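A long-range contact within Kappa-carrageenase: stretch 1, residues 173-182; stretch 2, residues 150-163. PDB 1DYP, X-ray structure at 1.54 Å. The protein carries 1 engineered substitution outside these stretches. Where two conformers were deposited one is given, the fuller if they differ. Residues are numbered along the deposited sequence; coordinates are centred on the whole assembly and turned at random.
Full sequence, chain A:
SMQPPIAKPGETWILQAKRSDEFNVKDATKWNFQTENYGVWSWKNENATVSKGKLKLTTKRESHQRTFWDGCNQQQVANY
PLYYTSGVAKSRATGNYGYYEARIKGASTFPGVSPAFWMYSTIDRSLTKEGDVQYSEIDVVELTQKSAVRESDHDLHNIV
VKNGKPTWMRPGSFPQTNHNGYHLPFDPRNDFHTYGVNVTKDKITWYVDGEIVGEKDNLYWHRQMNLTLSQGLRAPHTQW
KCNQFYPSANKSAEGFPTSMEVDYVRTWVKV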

ATOM      1  N   SER A 173       0.113  14.125   9.874  1.00 12.32           N
ATOM      2  CA  SER A 173      -0.482  14.785  11.032  1.00 12.17           C
ATOM      3  C   SER A 173       0.029  14.246  12.367  1.00 12.05           C
ATOM      4  O   SER A 173       0.082  14.975  13.360  1.00 12.04           O
ATOM      5  CB  SER A 173      -2.006  14.654  10.973  1.00 12.14           C
ATOM      6  OG  SER A 173      -2.394  13.302  10.813  0.50 11.82           O
ATOM      7  N   PHE A 174       0.398  12.969  12.390  1.00 11.92           N
ATOM      8  CA  PHE A 174       0.900  12.329  13.605  1.00 11.59           C
ATOM      9  C   PHE A 174       2.148  11.525  13.260  1.00 11.15           C
ATOM     10  O   PHE A 174       2.170  10.300  13.392  1.00 10.82           O
ATOM     11  CB  PHE A 174      -0.162  11.398  14.199  1.00 11.90           C
ATOM     12  CG  PHE A 174      -1.432  12.096  14.585  1.00 12.23           C
ATOM     13  CD1 PHE A 174      -2.359  12.468  13.619  1.00 12.53           C
ATOM     14  CD2 PHE A 174      -1.690  12.404  15.914  1.00 12.65           C
ATOM     15  CE1 PHE A 174      -3.526  13.141  13.969  1.00 12.55           C
ATOM     16  CE2 PHE A 174      -2.856  13.077  16.277  1.00 12.79           C
ATOM     17  CZ  PHE A 174      -3.773  13.445  15.300  1.00 12.67           C
ATOM     18  N   PRO A 175       3.214  12.213  12.831  1.00 10.81           N
ATOM     19  CA  PRO A 175       4.474  11.570  12.453  1.00 10.50           C
ATOM     20  C   PRO A 175       5.143  10.680  13.496  1.00 10.11           C
ATOM     21  O   PRO A 175       5.700   9.638  13.159  1.00  9.77           O
ATOM     22  CB  PRO A 175       5.354  12.754  12.053  1.00 10.73           C
ATOM     23  CG  PRO A 175       4.858  13.843  12.936  1.00 11.02           C
ATOM     24  CD  PRO A 175       3.362  13.679  12.853  1.00 10.94           C
ATOM     25  N   GLN A 176       5.093  11.079  14.762  1.00  9.80           N
ATOM     26  CA  GLN A 176       5.743  10.291  15.798  1.00  9.64           C
ATOM     27  C   GLN A 176       5.182   8.877  15.915  1.00  9.15           C
ATOM     28  O   GLN A 176       5.926   7.930  16.152  1.00  8.96           O
ATOM     29  CB  GLN A 176       5.656  11.015  17.143  1.00 10.13           C
ATOM     30  CG  GLN A 176       6.354  10.297  18.281  1.00 11.23           C
ATOM     31  CD  GLN A 176       6.631  11.214  19.454  1.00 11.72           C
ATOM     32  OE1 GLN A 176       7.684  11.851  19.522  1.00 12.73           O
ATOM     33  NE2 GLN A 176       5.680  11.300  20.376  1.00 12.29           N
ATOM     34  N   THR A 177       3.876   8.731  15.732  1.00  8.67           N
ATOM     35  CA  THR A 177       3.256   7.417  15.826  1.00  8.20           C
ATOM     36  C   THR A 177       2.972   6.776  14.475  1.00  8.00           C
ATOM     37  O   THR A 177       2.883   5.553  14.377  1.00  7.87           O
ATOM     38  CB  THR A 177       1.910   7.479  16.580  1.00  8.26           C
ATOM     39  OG1 THR A 177       1.120   8.552  16.049  1.00  8.30           O
ATOM     40  CG2 THR A 177       2.134   7.689  18.067  1.00  8.19           C
ATOM     41  N   ASN A 178       2.852   7.594  13.433  1.00  7.76           N
ATOM     42  CA  ASN A 178       2.493   7.072  12.116  1.00  7.46           C
ATOM     43  C   ASN A 178       3.466   7.224  10.947  1.00  7.20           C
ATOM     44  O   ASN A 178       3.172   6.745   9.853  1.00  7.41           O
ATOM     45  CB  ASN A 178       1.154   7.682  11.691  1.00  7.30           C
ATOM     46  CG  ASN A 178       0.015   7.320  12.628  1.00  7.42           C
ATOM     47  OD1 ASN A 178       0.137   7.426  13.849  1.00  7.91           O
ATOM     48  ND2 ASN A 178      -1.108   6.906  12.056  1.00  7.32           N
ATOM     49  N   HIS A 179       4.607   7.872  11.147  1.00  7.11           N
ATOM     50  CA  HIS A 179       5.530   8.052  10.031  1.00  7.03           C
ATOM     51  C   HIS A 179       6.956   7.574  10.235  1.00  7.02           C
ATOM     52  O   HIS A 179       7.561   7.797  11.282  1.00  7.17           O
ATOM     53  CB  HIS A 179       5.569   9.530   9.614  1.00  6.69           C
ATOM     54  CG  HIS A 179       6.536   9.826   8.504  1.00  6.93           C
ATOM     55  ND1 HIS A 179       6.497   9.174   7.289  1.00  6.72           N
ATOM     56  CD2 HIS A 179       7.547  10.726   8.415  1.00  7.03           C
ATOM     57  CE1 HIS A 179       7.440   9.659   6.500  1.00  6.80           C
ATOM     58  NE2 HIS A 179       8.090  10.601   7.158  1.00  7.01           N
ATOM     59  N   ASN A 180       7.474   6.907   9.209  1.00  7.19           N
ATOM     60  CA  ASN A 180       8.857   6.443   9.180  1.00  7.29           C
ATOM     61  C   ASN A 180       9.358   6.845   7.805  1.00  7.50           C
ATOM     62  O   ASN A 180       9.004   6.216   6.809  1.00  7.52           O
ATOM     63  CB  ASN A 180       8.974   4.920   9.303  1.00  7.24           C
ATOM     64  CG  ASN A 180       8.582   4.399  10.664  1.00  7.06           C
ATOM     65  OD1 ASN A 180       9.270   4.625  11.664  1.00  6.94           O
ATOM     66  ND2 ASN A 180       7.469   3.684  10.711  1.00  7.21           N
ATOM     67  N   GLY A 181      10.156   7.905   7.747  1.00  7.69           N
ATOM     68  CA  GLY A 181      10.705   8.356   6.481  1.00  8.25           C
ATOM     69  C   GLY A 181      12.091   7.765   6.352  1.00  8.44           C
ATOM     70  O   GLY A 181      12.807   7.644   7.345  1.00  8.57           O
ATOM     71  N   TYR A 182      12.484   7.402   5.138  1.00  8.73           N
ATOM     72  CA  TYR A 182      13.791   6.793   4.939  1.00  8.96           C
ATOM     73  C   TYR A 182      14.445   7.216   3.636  1.00  9.17           C
ATOM     74  O   TYR A 182      13.783   7.350   2.606  1.00  9.48           O
ATOM     75  CB  TYR A 182      13.635   5.271   4.957  1.00  8.65           C
ATOM     76  CG  TYR A 182      14.913   4.476   4.795  1.00  8.39           C
ATOM     77  CD1 TYR A 182      15.928   4.542   5.750  1.00  8.32           C
ATOM     78  CD2 TYR A 182      15.076   3.596   3.726  1.00  8.50           C
ATOM     79  CE1 TYR A 182      17.066   3.747   5.650  1.00  8.42           C
ATOM     80  CE2 TYR A 182      16.212   2.794   3.615  1.00  8.29           C
ATOM     81  CZ  TYR A 182      17.200   2.871   4.582  1.00  8.40           C
ATOM     82  OH  TYR A 182      18.301   2.052   4.497  1.00  8.70           O
TER
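Stretch 2, residues 150-163: RESDHDLHNIVVKN

Stretch 2 runs antiparallel to stretch 1, largely extended, with strands at 151-153 and 156-162 joined through His-154 and Asp-155. The CA atoms pair in step, from Asn-178 with Leu-156 (4.7 Å) to Tyr-182 with Ser-152 (5.2 Å), and the contact buries 642 Å² in all. Tyr-182 and Asn-178, the two residues of stretch 1 most covered, stand at the ends of this register. At Tyr-182 the pairing is that of a regular sheet: Ser-152 N donates to Tyr-182 O (2.8 Å), and Tyr-182 N donates to Ser-152 O (2.9 Å). Their side chains share one face of the sheet, where Tyr-182 CB lies 3.5 Å from Ser-152 OG and 3.8 Å from His-154 NE2. Ser-152 OG is also hydrogen-bonded to His-154 NE2 (2.8 Å), which ties these two side chains together beside the tyrosine.

At the other end, Asn-178 closes the short helix 175-178 and binds with both backbone and side chain. Leu-156 N donates to Asn-178 O (2.9 Å), while Asn-178 ND2 donates to Leu-156 O (3.0 Å) and to Asn-158 OD1 (2.9 Å), so one amide nitrogen serves two acceptors two residues apart on the strand, a backbone oxygen and a side-chain oxygen. Leu-156 CD1 packs 3.4 Å from Thr-177 O.

Between these ends, Asn-180 points toward stretch 2 and engages His-154 twice: His-154 N donates to Asn-180 O (2.9 Å), and Asn-180 ND2 donates to His-154 O (2.9 Å). Asp-155 OD1 accepts from Asn-180 N (3.2 Å) and from His-179 ND1 (2.6 Å); the His-179 bond is short, with the carboxylate at the ring edge. Farther out, Lys-162 NZ approaches Phe-174 CE2 to 3.4 Å, a separate contact beyond the paired backbones.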

ATOM      1  N   ARG A 150      14.777   8.842  -3.995  1.00 10.41           N
ATOM      2  CA  ARG A 150      15.258   7.878  -3.010  1.00 10.32           C
ATOM      3  C   ARG A 150      14.600   7.963  -1.639  1.00  9.89           C
ATOM      4  O   ARG A 150      14.952   7.213  -0.731  1.00  9.77           O
ATOM      5  CB  ARG A 150      16.782   7.971  -2.874  1.00 11.21           C
ATOM      6  CG  ARG A 150      17.500   7.576  -4.151  1.00 12.23           C
ATOM      7  CD  ARG A 150      18.996   7.389  -3.958  1.00 13.24           C
ATOM      8  NE  ARG A 150      19.621   6.960  -5.206  1.00 14.35           N
ATOM      9  CZ  ARG A 150      20.871   6.523  -5.313  1.00 14.85           C
ATOM     10  NH1 ARG A 150      21.649   6.452  -4.241  1.00 15.43           N
ATOM     11  NH2 ARG A 150      21.343   6.151  -6.497  1.00 15.55           N
ATOM     12  N   GLU A 151      13.639   8.866  -1.485  1.00  9.39           N
ATOM     13  CA  GLU A 151      12.945   8.983  -0.206  1.00  9.16           C
ATOM     14  C   GLU A 151      11.770   8.011  -0.211  1.00  8.68           C
ATOM     15  O   GLU A 151      10.892   8.088  -1.073  1.00  8.60           O
ATOM     16  CB  GLU A 151      12.430  10.407   0.004  1.00  9.63           C
ATOM     17  CG  GLU A 151      11.778  10.649   1.366  1.00 10.04           C
ATOM     18  CD  GLU A 151      12.741  10.441   2.526  0.50  9.88           C
ATOM     19  OE1 GLU A 151      13.963  10.602   2.325  0.50 10.05           O
ATOM     20  OE2 GLU A 151      12.278  10.132   3.645  0.50 10.06           O
ATOM     21  N   SER A 152      11.768   7.087   0.742  1.00  8.16           N
ATOM     22  CA  SER A 152      10.689   6.111   0.840  1.00  7.49           C
ATOM     23  C   SER A 152       9.906   6.311   2.127  1.00  7.20           C
ATOM     24  O   SER A 152      10.439   6.817   3.118  1.00  6.78           O
ATOM     25  CB  SER A 152      11.246   4.683   0.796  1.00  7.53           C
ATOM     26  OG  SER A 152      12.166   4.448   1.850  1.00  7.39           O
ATOM     27  N   ASP A 153       8.635   5.924   2.107  1.00  6.75           N
ATOM     28  CA  ASP A 153       7.787   6.040   3.285  1.00  6.76           C
ATOM     29  C   ASP A 153       7.351   4.662   3.782  1.00  6.53           C
ATOM     30  O   ASP A 153       7.048   3.770   2.998  1.00  6.47           O
ATOM     31  CB  ASP A 153       6.563   6.891   2.971  1.00  7.23           C
ATOM     32  CG  ASP A 153       6.934   8.297   2.599  1.00  7.71           C
ATOM     33  OD1 ASP A 153       7.639   8.954   3.392  1.00  8.24           O
ATOM     34  OD2 ASP A 153       6.523   8.741   1.515  1.00  8.54           O
ATOM     35  N   HIS A 154       7.332   4.494   5.098  1.00  6.43           N
ATOM     36  CA  HIS A 154       6.949   3.234   5.740  1.00  6.50           C
ATOM     37  C   HIS A 154       6.042   3.745   6.839  1.00  6.47           C
ATOM     38  O   HIS A 154       6.451   3.907   7.989  1.00  6.48           O
ATOM     39  CB  HIS A 154       8.219   2.572   6.267  1.00  6.58           C
ATOM     40  CG  HIS A 154       9.307   2.485   5.236  1.00  6.63           C
ATOM     41  ND1 HIS A 154       9.412   1.439   4.347  1.00  6.21           N
ATOM     42  CD2 HIS A 154      10.290   3.353   4.899  1.00  6.73           C
ATOM     43  CE1 HIS A 154      10.405   1.663   3.504  1.00  6.53           C
ATOM     44  NE2 HIS A 154      10.953   2.821   3.817  1.00  6.34           N
ATOM     45  N   ASP A 155       4.805   4.034   6.445  1.00  6.48           N
ATOM     46  CA  ASP A 155       3.821   4.631   7.335  1.00  6.57           C
ATOM     47  C   ASP A 155       2.669   3.785   7.881  1.00  6.46           C
ATOM     48  O   ASP A 155       2.531   2.584   7.601  1.00  6.57           O
ATOM     49  CB  ASP A 155       3.212   5.841   6.630  1.00  6.51           C
ATOM     50  CG  ASP A 155       4.246   6.863   6.237  1.00  6.65           C
ATOM     51  OD1 ASP A 155       5.280   6.938   6.934  1.00  6.33           O
ATOM     52  OD2 ASP A 155       4.033   7.592   5.248  1.00  6.38           O
ATOM     53  N   LEU A 156       1.827   4.459   8.659  1.00  6.74           N
ATOM     54  CA  LEU A 156       0.644   3.878   9.280  1.00  6.82           C
ATOM     55  C   LEU A 156      -0.508   4.874   9.176  1.00  7.13           C
ATOM     56  O   LEU A 156      -0.305   6.084   9.263  1.00  7.22           O
ATOM     57  CB  LEU A 156       0.903   3.601  10.759  1.00  6.86           C
ATOM     58  CG  LEU A 156       2.010   2.621  11.140  1.00  6.81           C
ATOM     59  CD1 LEU A 156       2.197   2.655  12.648  1.00  6.73           C
ATOM     60  CD2 LEU A 156       1.650   1.216  10.672  1.00  7.08           C
ATOM     61  N   HIS A 157      -1.714   4.350   8.982  1.00  7.15           N
ATOM     62  CA  HIS A 157      -2.921   5.166   8.912  1.00  7.50           C
ATOM     63  C   HIS A 157      -3.952   4.463   9.782  1.00  7.47           C
ATOM     64  O   HIS A 157      -3.942   3.239   9.891  1.00  7.56           O
ATOM     65  CB  HIS A 157      -3.472   5.248   7.487  1.00  7.78           C
ATOM     66  CG  HIS A 157      -2.578   5.961   6.522  1.00  8.29           C
ATOM     67  ND1 HIS A 157      -1.400   5.421   6.055  1.00  8.43           N
ATOM     68  CD2 HIS A 157      -2.708   7.164   5.913  1.00  8.41           C
ATOM     69  CE1 HIS A 157      -0.844   6.258   5.197  1.00  8.64           C
ATOM     70  NE2 HIS A 157      -1.619   7.323   5.093  1.00  8.77           N
ATOM     71  N   ASN A 158      -4.841   5.229  10.400  1.00  7.73           N
ATOM     72  CA  ASN A 158      -5.865   4.630  11.241  1.00  8.20           C
ATOM     73  C   ASN A 158      -6.935   5.625  11.635  1.00  8.58           C
ATOM     74  O   ASN A 158      -6.770   6.833  11.479  1.00  8.67           O
ATOM     75  CB  ASN A 158      -5.249   4.067  12.528  1.00  8.17           C
ATOM     76  CG  ASN A 158      -4.621   5.146  13.397  1.00  7.95           C
ATOM     77  OD1 ASN A 158      -3.547   5.650  13.091  1.00  7.45           O
ATOM     78  ND2 ASN A 158      -5.301   5.509  14.485  1.00  7.81           N
ATOM     79  N   ILE A 159      -8.040   5.085  12.135  1.00  9.16           N
ATOM     80  CA  ILE A 159      -9.142   5.881  12.643  1.00  9.69           C
ATOM     81  C   ILE A 159      -9.366   5.347  14.049  1.00  9.92           C
ATOM     82  O   ILE A 159      -9.632   4.157  14.233  1.00  9.79           O
ATOM     83  CB  ILE A 159     -10.443   5.688  11.849  1.00  9.72           C
ATOM     84  CG1 ILE A 159     -10.289   6.247  10.435  1.00  9.92           C
ATOM     85  CG2 ILE A 159     -11.591   6.398  12.577  1.00  9.80           C
ATOM     86  CD1 ILE A 159     -11.499   6.004   9.553  1.00 10.37           C
ATOM     87  N   VAL A 160      -9.239   6.218  15.042  1.00 10.46           N
ATOM     88  CA  VAL A 160      -9.438   5.812  16.422  1.00 10.75           C
ATOM     89  C   VAL A 160     -10.345   6.818  17.113  1.00 11.19           C
ATOM     90  O   VAL A 160     -10.294   8.013  16.830  1.00 11.06           O
ATOM     91  CB  VAL A 160      -8.088   5.706  17.182  1.00 10.79           C
ATOM     92  CG1 VAL A 160      -7.393   7.058  17.218  1.00 10.47           C
ATOM     93  CG2 VAL A 160      -8.318   5.183  18.592  1.00 10.59           C
ATOM     94  N   VAL A 161     -11.189   6.326  18.010  1.00 11.75           N
ATOM     95  CA  VAL A 161     -12.108   7.193  18.731  1.00 12.44           C
ATOM     96  C   VAL A 161     -11.390   7.978  19.828  1.00 13.01           C
ATOM     97  O   VAL A 161     -10.833   7.396  20.759  1.00 12.87           O
ATOM     98  CB  VAL A 161     -13.258   6.372  19.359  1.00 12.27           C
ATOM     99  CG1 VAL A 161     -14.169   7.280  20.172  1.00 12.34           C
ATOM    100  CG2 VAL A 161     -14.051   5.676  18.265  1.00 12.45           C
ATOM    101  N   LYS A 162     -11.401   9.300  19.695  1.00 13.95           N
ATOM    102  CA  LYS A 162     -10.779  10.201  20.662  1.00 14.97           C
ATOM    103  C   LYS A 162     -11.845  11.172  21.149  1.00 15.39           C
ATOM    104  O   LYS A 162     -12.463  11.873  20.346  1.00 15.40           O
ATOM    105  CB  LYS A 162      -9.648  11.002  20.017  1.00 15.35           C
ATOM    106  CG  LYS A 162      -8.421  10.207  19.624  1.00 16.08           C
ATOM    107  CD  LYS A 162      -7.373  11.159  19.063  1.00 16.61           C
ATOM    108  CE  LYS A 162      -6.079  10.452  18.703  1.00 16.85           C
ATOM    109  NZ  LYS A 162      -5.073  11.421  18.185  1.00 17.48           N
ATOM    110  N   ASN A 163     -12.047  11.221  22.461  1.00 16.00           N
ATOM    111  CA  ASN A 163     -13.053  12.099  23.042  1.00 16.47           C
ATOM    112  C   ASN A 163     -14.402  11.831  22.388  1.00 16.39           C
ATOM    113  O   ASN A 163     -15.148  12.758  22.061  1.00 16.36           O
ATOM    114  CB  ASN A 163     -12.668  13.568  22.848  1.00 17.20           C
ATOM    115  CG  ASN A 163     -11.380  13.927  23.552  1.00 17.80           C
ATOM    116  OD1 ASN A 163     -11.189  13.606  24.728  1.00 18.54           O
ATOM    117  ND2 ASN A 163     -10.488  14.606  22.841  1.00 18.46           N
TER